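PDB 4G68: ABC transporter from Caldanaerobius, which probably acts as an extracellular solute-binding protein, capturing sugars derived from xylan and handing them to the membrane part of an ABC transporter. Local coordinates for residues C[180-185]-C[243-248]; C[313-318]-C[379-384]; C[68-73]-C[332-337]. All coordinates share one frame; numbering follows the deposited sequence.

Contact 1: residues C[180-185]-C[243-248]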
ATOM      1  N   ASP C 180      -6.539 -23.888  -8.553  1.00 28.24           N
ATOM      2  CA  ASP C 180      -5.964 -25.235  -8.529  1.00 32.44           C
ATOM      3  C   ASP C 180      -4.671 -25.357  -7.679  1.00 32.24           C
ATOM      4  O   ASP C 180      -4.527 -26.326  -6.894  1.00 31.13           O
ATOM      5  CB  ASP C 180      -5.727 -25.801  -9.939  1.00 35.19           C
ATOM      6  CG  ASP C 180      -5.185 -27.220  -9.885  1.00 44.01           C
ATOM      7  OD1 ASP C 180      -5.809 -28.056  -9.142  1.00 39.81           O
ATOM      8  OD2 ASP C 180      -4.131 -27.500 -10.514  1.00 51.52           O
ATOM      9  N   ALA C 181      -3.748 -24.390  -7.838  1.00 29.39           N
ATOM     10  CA  ALA C 181      -2.560 -24.308  -6.985  1.00 27.90           C
ATOM     11  C   ALA C 181      -2.961 -24.282  -5.514  1.00 25.53           C
ATOM     12  O   ALA C 181      -2.377 -24.998  -4.697  1.00 26.98           O
ATOM     13  CB  ALA C 181      -1.704 -23.081  -7.314  1.00 26.23           C
ATOM     14  N   ILE C 182      -3.940 -23.457  -5.175  1.00 23.58           N
ATOM     15  CA  ILE C 182      -4.399 -23.345  -3.783  1.00 26.00           C
ATOM     16  C   ILE C 182      -4.914 -24.729  -3.384  1.00 26.39           C
ATOM     17  O   ILE C 182      -4.525 -25.259  -2.344  1.00 28.54           O
ATOM     18  CB  ILE C 182      -5.556 -22.306  -3.634  1.00 25.37           C
ATOM     19  CG1 ILE C 182      -5.036 -20.855  -3.876  1.00 24.19           C
ATOM     20  CG2 ILE C 182      -6.359 -22.521  -2.329  1.00 25.42           C
ATOM     21  CD1 ILE C 182      -6.153 -19.865  -4.103  1.00 19.20           C
ATOM     22  N   LYS C 183      -5.777 -25.325  -4.226  1.00 27.79           N
ATOM     23  CA  LYS C 183      -6.254 -26.693  -3.895  1.00 29.21           C
ATOM     24  C   LYS C 183      -5.121 -27.724  -3.715  1.00 29.26           C
ATOM     25  O   LYS C 183      -5.208 -28.568  -2.789  1.00 28.34           O
ATOM     26  CB  LYS C 183      -7.191 -27.167  -4.958  1.00 30.30           C
ATOM     27  CG  LYS C 183      -8.571 -26.594  -4.765  1.00 36.50           C
ATOM     28  CD  LYS C 183      -9.427 -26.869  -5.972  1.00 35.38           C
ATOM     29  CE  LYS C 183     -10.820 -26.342  -5.728  1.00 39.57           C
ATOM     30  NZ  LYS C 183     -11.679 -26.502  -6.966  1.00 41.54           N
ATOM     31  N   THR C 184      -4.114 -27.663  -4.613  1.00 29.87           N
ATOM     32  CA  THR C 184      -2.953 -28.577  -4.586  1.00 28.76           C
ATOM     33  C   THR C 184      -2.164 -28.408  -3.303  1.00 31.21           C
ATOM     34  O   THR C 184      -1.966 -29.381  -2.576  1.00 28.19           O
ATOM     35  CB  THR C 184      -2.057 -28.456  -5.864  1.00 28.85           C
ATOM     36  OG1 THR C 184      -2.879 -28.652  -7.040  1.00 26.66           O
ATOM     37  CG2 THR C 184      -0.914 -29.503  -5.880  1.00 25.97           C
ATOM     38  N   PHE C 185      -1.774 -27.170  -2.972  1.00 29.70           N
ATOM     39  CA  PHE C 185      -1.043 -26.933  -1.721  1.00 32.07           C
ATOM     40  C   PHE C 185      -1.782 -27.373  -0.483  1.00 31.84           C
ATOM     41  O   PHE C 185      -1.203 -27.954   0.436  1.00 33.42           O
ATOM     42  CB  PHE C 185      -0.648 -25.460  -1.559  1.00 29.73           C
ATOM     43  CG  PHE C 185       0.526 -25.067  -2.417  1.00 31.83           C
ATOM     44  CD1 PHE C 185       1.793 -25.671  -2.224  1.00 31.10           C
ATOM     45  CD2 PHE C 185       0.390 -24.082  -3.408  1.00 30.38           C
ATOM     46  CE1 PHE C 185       2.886 -25.303  -3.007  1.00 31.56           C
ATOM     47  CE2 PHE C 185       1.493 -23.712  -4.184  1.00 31.80           C
ATOM     48  CZ  PHE C 185       2.735 -24.321  -3.986  1.00 29.96           C
ATOM     49  N   GLN C 243     -14.510 -15.383  -2.324  1.00 27.09           N
ATOM     50  CA  GLN C 243     -15.083 -16.523  -1.531  1.00 29.45           C
ATOM     51  C   GLN C 243     -14.622 -17.917  -2.048  1.00 28.33           C
ATOM     52  O   GLN C 243     -14.401 -18.863  -1.262  1.00 31.25           O
ATOM     53  CB  GLN C 243     -16.649 -16.420  -1.364  1.00 26.21           C
ATOM     54  CG  GLN C 243     -17.059 -15.220  -0.465  1.00 28.15           C
ATOM     55  CD  GLN C 243     -18.468 -15.311   0.134  1.00 28.17           C
ATOM     56  OE1 GLN C 243     -18.742 -14.895   1.303  1.00 20.52           O
ATOM     57  NE2 GLN C 243     -19.368 -15.899  -0.648  1.00 23.05           N
ATOM     58  N   ASP C 244     -14.505 -18.024  -3.371  1.00 29.08           N
ATOM     59  CA  ASP C 244     -13.842 -19.149  -4.046  1.00 30.86           C
ATOM     60  C   ASP C 244     -12.449 -19.474  -3.473  1.00 33.35           C
ATOM     61  O   ASP C 244     -12.102 -20.652  -3.208  1.00 32.04           O
ATOM     62  CB  ASP C 244     -13.754 -18.835  -5.538  1.00 30.90           C
ATOM     63  CG  ASP C 244     -15.128 -18.881  -6.207  1.00 30.82           C
ATOM     64  OD1 ASP C 244     -16.084 -19.223  -5.486  1.00 28.22           O
ATOM     65  OD2 ASP C 244     -15.240 -18.603  -7.423  1.00 32.15           O
ATOM     66  N   MET C 245     -11.646 -18.438  -3.237  1.00 30.84           N
ATOM     67  CA  MET C 245     -10.348 -18.658  -2.590  1.00 28.34           C
ATOM     68  C   MET C 245     -10.551 -19.108  -1.151  1.00 29.98           C
ATOM     69  O   MET C 245      -9.817 -19.954  -0.654  1.00 35.28           O
ATOM     70  CB  MET C 245      -9.496 -17.369  -2.613  1.00 25.79           C
ATOM     71  CG  MET C 245      -9.193 -16.815  -4.010  1.00 24.36           C
ATOM     72  SD  MET C 245      -8.249 -15.267  -3.944  1.00 19.47           S
ATOM     73  CE  MET C 245      -6.903 -15.757  -2.797  1.00 20.09           C
ATOM     74  N   VAL C 246     -11.531 -18.522  -0.461  1.00 29.32           N
ATOM     75  CA  VAL C 246     -11.818 -18.935   0.936  1.00 26.81           C
ATOM     76  C   VAL C 246     -12.178 -20.432   0.981  1.00 27.70           C
ATOM     77  O   VAL C 246     -11.496 -21.239   1.674  1.00 28.11           O
ATOM     78  CB  VAL C 246     -12.926 -18.073   1.632  1.00 25.64           C
ATOM     79  CG1 VAL C 246     -13.195 -18.583   3.031  1.00 24.63           C
ATOM     80  CG2 VAL C 246     -12.524 -16.592   1.732  1.00 26.72           C
ATOM     81  N   ASN C 247     -13.203 -20.787   0.197  1.00 25.43           N
ATOM     82  CA  ASN C 247     -13.708 -22.121   0.052  1.00 29.28           C
ATOM     83  C   ASN C 247     -12.720 -23.158  -0.494  1.00 32.71           C
ATOM     84  O   ASN C 247     -12.849 -24.337  -0.156  1.00 32.59           O
ATOM     85  CB  ASN C 247     -14.953 -22.132  -0.841  1.00 34.13           C
ATOM     86  CG  ASN C 247     -16.080 -21.290  -0.291  1.00 32.24           C
ATOM     87  OD1 ASN C 247     -16.197 -21.096   0.914  1.00 36.81           O
ATOM     88  ND2 ASN C 247     -16.902 -20.759  -1.186  1.00 32.82           N
ATOM     89  N   ALA C 248     -11.790 -22.720  -1.357  1.00 31.99           N
ATOM     90  CA  ALA C 248     -10.682 -23.551  -1.856  1.00 29.66           C
ATOM     91  C   ALA C 248      -9.683 -23.797  -0.766  1.00 32.14           C
ATOM     92  O   ALA C 248      -8.892 -24.701  -0.908  1.00 32.43           O
ATOM     93  CB  ALA C 248      -9.994 -22.891  -3.017  1.00 30.53           C
TER

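Contact 2: residues C[313-318]-C[379-384]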
ATOM      1  N   THR C 313      -2.335  -5.889 -17.169  1.00 29.84           N
ATOM      2  CA  THR C 313      -1.191  -5.129 -16.616  1.00 27.65           C
ATOM      3  C   THR C 313      -1.618  -4.028 -15.601  1.00 27.99           C
ATOM      4  O   THR C 313      -0.768  -3.380 -14.972  1.00 25.33           O
ATOM      5  CB  THR C 313      -0.402  -4.407 -17.712  1.00 27.69           C
ATOM      6  OG1 THR C 313      -1.227  -3.355 -18.220  1.00 31.76           O
ATOM      7  CG2 THR C 313       0.031  -5.377 -18.888  1.00 30.76           C
ATOM      8  N   GLU C 314      -2.916  -3.783 -15.485  1.00 25.16           N
ATOM      9  CA  GLU C 314      -3.406  -2.808 -14.497  1.00 25.62           C
ATOM     10  C   GLU C 314      -3.073  -3.300 -13.100  1.00 25.49           C
ATOM     11  O   GLU C 314      -3.157  -4.498 -12.808  1.00 24.07           O
ATOM     12  CB  GLU C 314      -4.931  -2.572 -14.611  1.00 25.33           C
ATOM     13  CG  GLU C 314      -5.490  -2.312 -16.019  1.00 25.38           C
ATOM     14  CD  GLU C 314      -7.018  -2.211 -16.065  1.00 25.10           C
ATOM     15  OE1 GLU C 314      -7.688  -2.722 -15.163  1.00 20.84           O
ATOM     16  OE2 GLU C 314      -7.585  -1.561 -16.987  1.00 24.82           O
ATOM     17  N   TYR C 315      -2.743  -2.356 -12.217  1.00 26.58           N
ATOM     18  CA  TYR C 315      -2.415  -2.703 -10.845  1.00 23.78           C
ATOM     19  C   TYR C 315      -3.085  -1.807  -9.823  1.00 23.99           C
ATOM     20  O   TYR C 315      -3.503  -0.686 -10.150  1.00 22.42           O
ATOM     21  CB  TYR C 315      -0.900  -2.774 -10.666  1.00 21.58           C
ATOM     22  CG  TYR C 315      -0.151  -1.477 -10.796  1.00 24.09           C
ATOM     23  CD1 TYR C 315       0.332  -1.030 -12.032  1.00 20.19           C
ATOM     24  CD2 TYR C 315       0.141  -0.726  -9.649  1.00 20.14           C
ATOM     25  CE1 TYR C 315       1.066   0.162 -12.145  1.00 22.67           C
ATOM     26  CE2 TYR C 315       0.839   0.485  -9.736  1.00 22.44           C
ATOM     27  CZ  TYR C 315       1.302   0.933 -10.973  1.00 24.25           C
ATOM     28  OH  TYR C 315       2.032   2.094 -11.018  1.00 20.95           O
ATOM     29  N   ILE C 316      -3.290  -2.354  -8.626  1.00 22.74           N
ATOM     30  CA  ILE C 316      -3.715  -1.549  -7.499  1.00 23.89           C
ATOM     31  C   ILE C 316      -2.434  -0.915  -6.943  1.00 22.84           C
ATOM     32  O   ILE C 316      -1.440  -1.605  -6.644  1.00 23.62           O
ATOM     33  CB  ILE C 316      -4.425  -2.429  -6.429  1.00 25.07           C
ATOM     34  CG1 ILE C 316      -5.703  -3.071  -6.999  1.00 22.91           C
ATOM     35  CG2 ILE C 316      -4.639  -1.675  -5.095  1.00 27.46           C
ATOM     36  CD1 ILE C 316      -6.888  -2.122  -7.068  1.00 28.28           C
ATOM     37  N   GLY C 317      -2.437   0.401  -6.791  1.00 24.22           N
ATOM     38  CA  GLY C 317      -1.311   1.096  -6.136  1.00 21.35           C
ATOM     39  C   GLY C 317      -1.266   2.537  -6.754  1.00 24.45           C
ATOM     40  O   GLY C 317      -2.310   3.123  -7.095  1.00 22.12           O
ATOM     41  N   GLY C 318      -0.079   3.137  -6.936  1.00 24.12           N
ATOM     42  CA  GLY C 318      -0.017   4.561  -7.406  1.00 23.55           C
ATOM     43  C   GLY C 318       0.913   5.334  -6.476  1.00 23.32           C
ATOM     44  O   GLY C 318       1.411   4.757  -5.500  1.00 26.79           O
ATOM     45  N   ASN C 379      10.052  -4.363 -12.668  1.00 32.83           N
ATOM     46  CA  ASN C 379       9.990  -5.104 -13.949  1.00 31.80           C
ATOM     47  C   ASN C 379       8.759  -5.984 -14.247  1.00 28.46           C
ATOM     48  O   ASN C 379       8.170  -5.909 -15.333  1.00 28.60           O
ATOM     49  CB  ASN C 379      11.241  -5.979 -14.040  1.00 34.77           C
ATOM     50  CG  ASN C 379      12.488  -5.158 -14.219  1.00 33.36           C
ATOM     51  OD1 ASN C 379      12.417  -3.932 -14.449  1.00 33.61           O
ATOM     52  ND2 ASN C 379      13.631  -5.814 -14.138  1.00 34.15           N
ATOM     53  N   ASN C 380       8.429  -6.869 -13.325  1.00 26.47           N
ATOM     54  CA  ASN C 380       7.245  -7.715 -13.477  1.00 26.85           C
ATOM     55  C   ASN C 380       5.920  -7.016 -13.238  1.00 23.62           C
ATOM     56  O   ASN C 380       4.909  -7.511 -13.736  1.00 26.13           O
ATOM     57  CB  ASN C 380       7.330  -8.941 -12.593  1.00 24.34           C
ATOM     58  CG  ASN C 380       8.448  -9.893 -13.030  1.00 32.94           C
ATOM     59  OD1 ASN C 380       9.229  -9.593 -13.967  1.00 31.94           O
ATOM     60  ND2 ASN C 380       8.564 -11.030 -12.318  1.00 28.17           N
ATOM     61  N   ILE C 381       5.893  -5.897 -12.491  1.00 21.90           N
ATOM     62  CA  ILE C 381       4.609  -5.253 -12.171  1.00 21.28           C
ATOM     63  C   ILE C 381       4.455  -3.832 -12.698  1.00 22.40           C
ATOM     64  O   ILE C 381       3.487  -3.509 -13.446  1.00 23.73           O
ATOM     65  CB  ILE C 381       4.261  -5.259 -10.629  1.00 21.52           C
ATOM     66  CG1 ILE C 381       3.980  -6.671 -10.119  1.00 25.19           C
ATOM     67  CG2 ILE C 381       2.982  -4.462 -10.376  1.00 23.29           C
ATOM     68  CD1 ILE C 381       5.184  -7.385  -9.567  1.00 22.03           C
ATOM     69  N   VAL C 382       5.370  -2.964 -12.292  1.00 20.49           N
ATOM     70  CA  VAL C 382       5.136  -1.581 -12.605  1.00 24.96           C
ATOM     71  C   VAL C 382       5.395  -1.218 -14.098  1.00 27.23           C
ATOM     72  O   VAL C 382       4.561  -0.579 -14.725  1.00 26.68           O
ATOM     73  CB  VAL C 382       5.842  -0.638 -11.611  1.00 25.91           C
ATOM     74  CG1 VAL C 382       5.429   0.795 -11.909  1.00 22.47           C
ATOM     75  CG2 VAL C 382       5.435  -0.969 -10.172  1.00 21.62           C
ATOM     76  N   ALA C 383       6.534  -1.660 -14.634  1.00 30.22           N
ATOM     77  CA  ALA C 383       6.961  -1.335 -16.023  1.00 32.78           C
ATOM     78  C   ALA C 383       5.897  -1.648 -17.097  1.00 34.89           C
ATOM     79  O   ALA C 383       5.300  -2.724 -17.095  1.00 33.99           O
ATOM     80  CB  ALA C 383       8.273  -2.061 -16.337  1.00 33.68           C
ATOM     81  N   ASN C 384       5.680  -0.690 -18.005  1.00 37.39           N
ATOM     82  CA  ASN C 384       4.695  -0.776 -19.094  1.00 35.98           C
ATOM     83  C   ASN C 384       3.226  -1.018 -18.686  1.00 36.08           C
ATOM     84  O   ASN C 384       2.398  -1.326 -19.536  1.00 32.85           O
ATOM     85  CB  ASN C 384       5.169  -1.761 -20.171  1.00 36.13           C
ATOM     86  CG  ASN C 384       6.486  -1.330 -20.801  1.00 36.68           C
ATOM     87  OD1 ASN C 384       6.686  -0.149 -21.096  1.00 41.92           O
ATOM     88  ND2 ASN C 384       7.405  -2.267 -20.967  1.00 37.54           N
TER
HETATM   89  O   HOH W   1       0.945  -5.003 -13.728  1.00 23.65           O

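Contact 3: residues C[68-73]-C[332-337]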
ATOM      1  N   PRO C  68      22.007  22.399  13.113  1.00 39.73           N
ATOM      2  CA  PRO C  68      22.032  22.538  14.575  1.00 37.42           C
ATOM      3  C   PRO C  68      20.879  23.378  15.135  1.00 32.83           C
ATOM      4  O   PRO C  68      20.382  23.096  16.223  1.00 37.47           O
ATOM      5  CB  PRO C  68      23.400  23.180  14.883  1.00 36.34           C
ATOM      6  CG  PRO C  68      24.078  23.427  13.590  1.00 34.63           C
ATOM      7  CD  PRO C  68      23.233  22.932  12.463  1.00 39.58           C
ATOM      8  N   ASN C  69      20.430  24.369  14.381  1.00 34.96           N
ATOM      9  CA  ASN C  69      19.343  25.250  14.839  1.00 36.21           C
ATOM     10  C   ASN C  69      17.945  24.759  14.519  1.00 39.89           C
ATOM     11  O   ASN C  69      16.976  25.170  15.157  1.00 39.55           O
ATOM     12  CB  ASN C  69      19.561  26.673  14.334  1.00 34.00           C
ATOM     13  CG  ASN C  69      20.594  27.410  15.150  1.00 34.99           C
ATOM     14  OD1 ASN C  69      21.167  26.863  16.072  1.00 33.64           O
ATOM     15  ND2 ASN C  69      20.826  28.664  14.814  1.00 39.58           N
ATOM     16  N   VAL C  70      17.842  23.854  13.544  1.00 41.19           N
ATOM     17  CA  VAL C  70      16.562  23.233  13.245  1.00 42.95           C
ATOM     18  C   VAL C  70      16.658  21.726  13.521  1.00 43.23           C
ATOM     19  O   VAL C  70      17.072  20.944  12.658  1.00 42.62           O
ATOM     20  CB  VAL C  70      16.134  23.508  11.793  1.00 42.40           C
ATOM     21  CG1 VAL C  70      14.696  23.064  11.578  1.00 43.82           C
ATOM     22  CG2 VAL C  70      16.303  24.985  11.458  1.00 41.97           C
ATOM     23  N   GLN C  71      16.298  21.321  14.731  1.00 43.55           N
ATOM     24  CA  GLN C  71      16.288  19.895  15.065  1.00 41.13           C
ATOM     25  C   GLN C  71      14.942  19.263  14.701  1.00 37.72           C
ATOM     26  O   GLN C  71      13.921  19.939  14.657  1.00 33.49           O
ATOM     27  CB  GLN C  71      16.596  19.709  16.550  1.00 41.43           C
ATOM     28  CG  GLN C  71      17.955  20.284  16.934  1.00 42.58           C
ATOM     29  CD  GLN C  71      19.110  19.493  16.338  1.00 44.88           C
ATOM     30  OE1 GLN C  71      19.786  19.951  15.412  1.00 48.50           O
ATOM     31  NE2 GLN C  71      19.322  18.290  16.848  1.00 45.83           N
ATOM     32  N   ILE C  72      14.970  17.965  14.405  1.00 36.11           N
ATOM     33  CA  ILE C  72      13.750  17.165  14.254  1.00 34.72           C
ATOM     34  C   ILE C  72      13.700  16.108  15.346  1.00 35.34           C
ATOM     35  O   ILE C  72      14.734  15.504  15.682  1.00 35.11           O
ATOM     36  CB  ILE C  72      13.736  16.452  12.877  1.00 38.39           C
ATOM     37  CG1 ILE C  72      13.853  17.472  11.725  1.00 38.28           C
ATOM     38  CG2 ILE C  72      12.527  15.516  12.733  1.00 35.44           C
ATOM     39  CD1 ILE C  72      14.159  16.872  10.359  1.00 40.79           C
ATOM     40  N   VAL C  73      12.501  15.885  15.881  1.00 34.31           N
ATOM     41  CA  VAL C  73      12.246  14.795  16.818  1.00 36.57           C
ATOM     42  C   VAL C  73      11.081  14.022  16.220  1.00 36.04           C
ATOM     43  O   VAL C  73      10.130  14.625  15.740  1.00 33.81           O
ATOM     44  CB  VAL C  73      11.913  15.323  18.245  1.00 36.95           C
ATOM     45  CG1 VAL C  73      11.406  14.205  19.149  1.00 34.47           C
ATOM     46  CG2 VAL C  73      13.121  16.064  18.856  1.00 31.64           C
ATOM     47  N   LYS C 332       6.981  27.209   9.396  1.00 30.60           N
ATOM     48  CA  LYS C 332       6.540  26.717   8.082  1.00 30.64           C
ATOM     49  C   LYS C 332       7.672  26.582   7.072  1.00 32.84           C
ATOM     50  O   LYS C 332       7.790  25.525   6.412  1.00 32.58           O
ATOM     51  CB  LYS C 332       5.465  27.630   7.497  1.00 28.21           C
ATOM     52  CG  LYS C 332       4.151  27.593   8.232  1.00 27.85           C
ATOM     53  CD  LYS C 332       3.212  28.647   7.650  1.00 29.51           C
ATOM     54  CE  LYS C 332       1.897  28.699   8.423  1.00 30.51           C
ATOM     55  NZ  LYS C 332       2.086  29.046   9.856  1.00 29.58           N
ATOM     56  N   ASP C 333       8.494  27.630   6.943  1.00 28.66           N
ATOM     57  CA  ASP C 333       9.621  27.609   6.005  1.00 29.82           C
ATOM     58  C   ASP C 333      10.574  26.420   6.371  1.00 29.25           C
ATOM     59  O   ASP C 333      11.033  25.666   5.510  1.00 27.54           O
ATOM     60  CB  ASP C 333      10.391  28.960   6.022  1.00 31.20           C
ATOM     61  CG  ASP C 333       9.722  30.105   5.158  1.00 33.00           C
ATOM     62  OD1 ASP C 333       8.587  29.899   4.644  1.00 30.86           O
ATOM     63  OD2 ASP C 333      10.379  31.236   4.987  1.00 31.24           O
ATOM     64  N   GLU C 334      10.856  26.257   7.656  1.00 29.96           N
ATOM     65  CA  GLU C 334      11.796  25.210   8.122  1.00 32.05           C
ATOM     66  C   GLU C 334      11.203  23.799   7.956  1.00 33.09           C
ATOM     67  O   GLU C 334      11.911  22.860   7.524  1.00 27.09           O
ATOM     68  CB  GLU C 334      12.177  25.475   9.583  1.00 32.58           C
ATOM     69  CG  GLU C 334      12.852  26.852   9.757  1.00 34.61           C
ATOM     70  CD  GLU C 334      11.903  28.078   9.993  1.00 35.91           C
ATOM     71  OE1 GLU C 334      10.656  28.032   9.895  1.00 23.56           O
ATOM     72  OE2 GLU C 334      12.455  29.165  10.296  1.00 43.29           O
ATOM     73  N   ALA C 335       9.915  23.670   8.304  1.00 28.37           N
ATOM     74  CA  ALA C 335       9.153  22.416   8.126  1.00 29.42           C
ATOM     75  C   ALA C 335       9.068  21.896   6.671  1.00 27.92           C
ATOM     76  O   ALA C 335       9.179  20.662   6.428  1.00 25.57           O
ATOM     77  CB  ALA C 335       7.759  22.544   8.727  1.00 30.88           C
ATOM     78  N   VAL C 336       8.885  22.807   5.707  1.00 25.33           N
ATOM     79  CA  VAL C 336       8.904  22.431   4.272  1.00 24.62           C
ATOM     80  C   VAL C 336      10.325  22.009   3.866  1.00 26.39           C
ATOM     81  O   VAL C 336      10.464  21.057   3.100  1.00 22.57           O
ATOM     82  CB  VAL C 336       8.383  23.578   3.345  1.00 24.67           C
ATOM     83  CG1 VAL C 336       8.491  23.190   1.851  1.00 26.27           C
ATOM     84  CG2 VAL C 336       6.940  23.905   3.658  1.00 25.86           C
ATOM     85  N   ARG C 337      11.373  22.683   4.401  1.00 23.81           N
ATOM     86  CA  ARG C 337      12.739  22.361   4.000  1.00 27.88           C
ATOM     87  C   ARG C 337      13.106  20.965   4.450  1.00 31.75           C
ATOM     88  O   ARG C 337      13.618  20.135   3.639  1.00 32.44           O
ATOM     89  CB  ARG C 337      13.784  23.368   4.495  1.00 29.49           C
ATOM     90  CG  ARG C 337      15.177  23.126   3.910  1.00 29.70           C
ATOM     91  CD  ARG C 337      16.122  24.305   4.167  1.00 33.97           C
ATOM     92  NE  ARG C 337      16.277  24.534   5.602  1.00 36.39           N
ATOM     93  CZ  ARG C 337      17.266  24.041   6.343  1.00 35.33           C
ATOM     94  NH1 ARG C 337      18.205  23.297   5.770  1.00 34.34           N
ATOM     95  NH2 ARG C 337      17.309  24.313   7.635  1.00 32.63           N
TER

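Contact 1: residues C[180-185]-C[243-248]
The helical segments 180-185 and 243-248, which touch through Ile182, Lys183, Met245 and Ala248, run almost parallel: their short axes come within 9.7 Å of each other and cross at a signed angle of -18°, with the CA atoms of Lys183 and Ala248 5.8 Å apart. Ile182 points its CB at the opposing helix and supplies the largest share of the buried surface, 71 Å². Its CG2 branch stands anti to the backbone N (chi1, measured to CG1, is -69°), and this places the methyl over Ala248, 3.7 Å from its CB. The carbonyl O of Ala248 lies beside the same methyl, a van der Waals neighbour rather than a bonded one. The other branch of Ile182 reaches toward Met245: CD1 is 4.3 Å from Met245 CG. Because the thioether chain of Met245 bends at its end, its terminal CE also returns to 4.4 Å from Ile182 CD1. This is parallel helix-helix packing within a lobe of the solute-binding protein fold, joining helix 175-187 to helix 233-248. The near-parallel direction, and the further helices among the 57 residues between, set it apart from an antiparallel helical hairpin. The same seam extends to earlier turns, where Met245 rests on Phe175 and Asp244 on Ile179; Phe193 and Phe251 also pack against Met245. Lys183 borders the interface with its aliphatic stem, CG being 4.3 Å from Ala248 CB, while the extended remainder of the chain carries the ammonium past the alanine to the exposed side. Within 180-185, Asp180 O accepts from both the backbone N and the side-chain OG1 of Thr184, the latter at 2.9 Å and from 46° above the carbonyl plane.

Contact 2: residues C[313-318]-C[379-384]
Strand 317-325 belongs to the mixed sheet of the solute-binding protein fold and pairs with strands 98-102 and 144-160; just ahead of it, Tyr315 meets Ile381 and Val382 in the last turn of helix 372-382, and Thr313 reaches Ile381 through a water. As in related binding proteins, such strands probably form part of the connection between the lobes. The apolar part of the contact is made by Tyr315. Its CG lies between the backbone N and the carbonyl carbon (chi1 67°), which swings the ring toward Val382, the two side chains crossing at a slant. The side chain is met at two levels: near the root, CB is 4.2 Å from Ile381 CG2, and at the far end, OH is 3.7 Å from Val382 CG1. The valine methyl approaches the ring obliquely and also lies 4.2 Å from Tyr315 CZ. Ala154 of strand 144-160 packs against Tyr315, Ile381 and Val382 alike. Beyond the helix the chain turns through Asn384 and comes back beside the first segment, so that the backbone of Tyr315 bonds to Gly387 and Val389, while Thr313 OG1 is held by Asp311 and by the N of Lys386. The polar part of the contact is indirect. One water donates to Thr313 O at 2.7 Å and to Ile381 O at 3.0 Å, and its two acceptors subtend about 107° at the water oxygen, close to the molecule's own H-O-H angle. The helix widens into a pi-type turn at 379-382 and leaves helical geometry at Ala383, two residues past Ile381. Since both carbonyl oxygens are acceptors and stand 4.5 Å apart, they could not bond directly; the water, donating to each, links two acceptors that cannot bond to one another.

Contact 3: residues C[68-73]-C[332-337]
Van der Waals contact dominates where Val70 reaches helix 332-353 through both of its methyls. CG1, anti to the backbone N (chi1 -170°), sits 4.0 Å from Glu334 CB, the two side chains crossing at about a right angle. Thus the glutamate offers its root, whereas its chain bends at chi2 (87°) and takes the carboxylate away from the valine. The second methyl, CG2, lies at the edge of the Arg337 guanidinium, near its plane and 4.0 Å from NH2. The bent chain of Arg337 brings that group to the valine.

The hydrogen bonds that surround the contact lead to neighbours. Arg337 NH1 bonds to Asn67 OD1, and Trp63 of helix 52-66 both touches the arginine and donates from NE1 to Val70 O. The loop entering strand 71-76 is thereby tied to helix 52-66 and also lies against the first turns of helix 332-353.

With 112 Å² buried in total and two methyls as the meeting points, the direct contact is light; the arginine's NH1 bond goes to Asn67, while the Val70 methyl meets the guanidinium edge by van der Waals contact.

Overall arrangement
Contact 1 is partly buried, whereas contacts 2 and 3 are surface contacts, although contact 2 lies only 13 Å from the chain's centre. Contacts 1 and 3 fall on opposite sides of that centre, their own centres 52 Å apart, and contact 2 stands between them, 25 Å and 36 Å away. Contact 1 joins two helices without a strand; the others bring a segment leading into a strand against a helix. Contacts 2 and 3 share a sheet, and strand 317-325 is followed by helix 332-353. Their chemistry differs accordingly: hydrocarbon packing in 180-185/243-248, packing plus a water bridge in 313-318/379-384, and methyls beside charged side chains in 68-73/332-337.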